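Local atomic coordinates of glycolipid-binding domain-containing protein (Pseudomonas aeruginosa, PDB entry 2H1T), a protein that is of unknown function but may bind glycolipids and take part in glycolipid metabolism. Residues G99-I103 with F114-R118. Sequence-based numbering, arbitrary orientation.
Sequences GCLDI and FPIRR
Asp-102 and Arg-118 form a two-pronged salt bridge between strand 102-106 and helix 113-119. The guanidinium meets the carboxylate side-on. NE of Arg-118 donates to OD1 of Asp-102 at 2.8 Å, and NH2 of Arg-118 donates to OD2 of Asp-102 at 2.7 Å. Both oxygens use their syn lone pairs. The NE bond is the straighter, at 154°. The two planes lie 27° apart, so the fork is nearly flat but slightly twisted. Pairing each oxygen with its own nitrogen fixes the rotation of the carboxylate. Arg-118 reaches it through a bend at chi3 (61°), after a chain extended as far as CD.

The tight part lies around the buried Asp-102. CB of Phe-114 sits 3.9 Å from OD1 of Asp-102, and CG of Pro-115 is 4.1 Å from OD2 of Asp-102. The acid is thus set against nonpolar carbon, and Arg-118 probably offsets its charge. Ile-129 of strand 126-135 touches both Asp-102 and Pro-115. The Phe-114 ring packs edge-to-face with Trp-54 and Phe-110.

The Leu-101 side is more open: Leu-101 and Arg-118 are both partly exposed. Here CD1 of Leu-101 still rests close over one face of the guanidinium, offset toward its rim and 3.4 Å from NH1 of Arg-118. The two side chains cross at about a right angle.

Asp-102 links to two elements. Its backbone bonds to Leu-132 of the parallel strand 126-135, and its side chain holds helix 113-119. All three belong to a beta-alpha-beta crossover at the edge of a mixed sheet in this mostly beta protein.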
loop_
_atom_site.group_PDB
_atom_site.type_symbol
_atom_site.label_atom_id
_atom_site.label_comp_id
_atom_site.label_asym_id
_atom_site.label_seq_id
_atom_site.Cartn_x
_atom_site.Cartn_y
_atom_site.Cartn_z
ATOM N N GLY A 99 -19.294 20.489 -18.578
ATOM C CA GLY A 99 -19.345 21.532 -17.539
ATOM C C GLY A 99 -18.363 21.378 -16.401
ATOM O O GLY A 99 -18.142 22.316 -15.656
ATOM N N CYS A 100 -17.767 20.202 -16.234
ATOM C CA CYS A 100 -16.757 20.054 -15.186
ATOM C C CYS A 100 -15.466 20.719 -15.613
ATOM O O CYS A 100 -14.948 20.428 -16.676
ATOM C CB CYS A 100 -16.460 18.564 -14.911
ATOM S SG CYS A 100 -17.822 17.704 -14.165
ATOM N N LEU A 101 -14.955 21.627 -14.790
ATOM C CA LEU A 101 -13.655 22.275 -15.032
ATOM C C LEU A 101 -12.510 21.724 -14.149
ATOM O O LEU A 101 -11.325 21.912 -14.491
ATOM C CB LEU A 101 -13.775 23.781 -14.744
ATOM C CG LEU A 101 -14.835 24.544 -15.554
ATOM C CD1 LEU A 101 -14.844 26.020 -15.166
ATOM C CD2 LEU A 101 -14.611 24.374 -17.015
ATOM N N ASP A 102 -12.868 21.125 -12.995
ATOM C CA ASP A 102 -11.910 20.655 -11.996
ATOM C C ASP A 102 -12.181 19.169 -11.714
ATOM O O ASP A 102 -13.327 18.685 -11.833
ATOM C CB ASP A 102 -11.986 21.441 -10.690
ATOM C CG ASP A 102 -12.127 22.911 -10.909
ATOM O OD1 ASP A 102 -11.138 23.583 -11.351
ATOM O OD2 ASP A 102 -13.252 23.393 -10.673
ATOM N N ILE A 103 -11.121 18.474 -11.356
ATOM C CA ILE A 103 -11.193 17.097 -10.878
ATOM C C ILE A 103 -11.109 17.131 -9.338
ATOM O O ILE A 103 -10.464 18.008 -8.762
ATOM C CB ILE A 103 -10.056 16.226 -11.491
ATOM C CG1 ILE A 103 -10.458 15.747 -12.880
ATOM C CG2 ILE A 103 -9.772 14.974 -10.686
ATOM C CD1 ILE A 103 -9.415 14.785 -13.524
ATOM N N PHE A 114 -7.438 23.196 -6.772
ATOM C CA PHE A 114 -7.872 23.644 -8.107
ATOM C C PHE A 114 -8.914 24.734 -8.050
ATOM O O PHE A 114 -8.664 25.805 -8.619
ATOM C CB PHE A 114 -8.266 22.460 -8.995
ATOM C CG PHE A 114 -7.071 21.624 -9.389
ATOM C CD1 PHE A 114 -6.160 22.100 -10.341
ATOM C CD2 PHE A 114 -6.791 20.428 -8.756
ATOM C CE1 PHE A 114 -5.034 21.366 -10.705
ATOM C CE2 PHE A 114 -5.637 19.695 -9.100
ATOM C CZ PHE A 114 -4.757 20.169 -10.052
ATOM N N PRO A 115 -10.078 24.484 -7.388
ATOM C CA PRO A 115 -11.051 25.580 -7.343
ATOM C C PRO A 115 -10.507 26.827 -6.658
ATOM O O PRO A 115 -10.783 27.937 -7.106
ATOM C CB PRO A 115 -12.243 24.982 -6.597
ATOM C CG PRO A 115 -12.106 23.495 -6.788
ATOM C CD PRO A 115 -10.611 23.255 -6.794
ATOM N N ILE A 116 -9.690 26.634 -5.616
ATOM C CA ILE A 116 -9.096 27.758 -4.913
ATOM C C ILE A 116 -8.260 28.620 -5.847
ATOM O O ILE A 116 -8.412 29.823 -5.867
ATOM C CB ILE A 116 -8.291 27.293 -3.695
ATOM C CG1 ILE A 116 -9.268 26.772 -2.636
ATOM C CG2 ILE A 116 -7.502 28.449 -3.043
ATOM C CD1 ILE A 116 -8.606 25.856 -1.616
ATOM N N ARG A 117 -7.393 27.989 -6.627
ATOM C CA ARG A 117 -6.468 28.730 -7.471
ATOM C C ARG A 117 -7.174 29.222 -8.702
ATOM O O ARG A 117 -6.842 30.292 -9.211
ATOM C CB ARG A 117 -5.265 27.872 -7.855
ATOM C CG ARG A 117 -4.329 27.554 -6.723
ATOM C CD ARG A 117 -3.620 28.821 -6.234
ATOM N NE ARG A 117 -2.609 29.284 -7.192
ATOM C CZ ARG A 117 -1.326 28.902 -7.194
ATOM N NH1 ARG A 117 -0.856 28.072 -6.283
ATOM N NH2 ARG A 117 -0.492 29.358 -8.114
ATOM N N ARG A 118 -8.111 28.433 -9.214
ATOM C CA ARG A 118 -8.814 28.815 -10.437
ATOM C C ARG A 118 -9.781 30.000 -10.222
ATOM O O ARG A 118 -9.822 30.930 -11.049
ATOM C CB ARG A 118 -9.565 27.608 -11.050
ATOM C CG ARG A 118 -10.275 27.933 -12.339
ATOM C CD ARG A 118 -10.883 26.722 -12.996
ATOM N NE ARG A 118 -11.864 26.150 -12.075
ATOM C CZ ARG A 118 -13.095 26.619 -11.874
ATOM N NH1 ARG A 118 -13.541 27.715 -12.508
ATOM N NH2 ARG A 118 -13.875 26.032 -10.971
#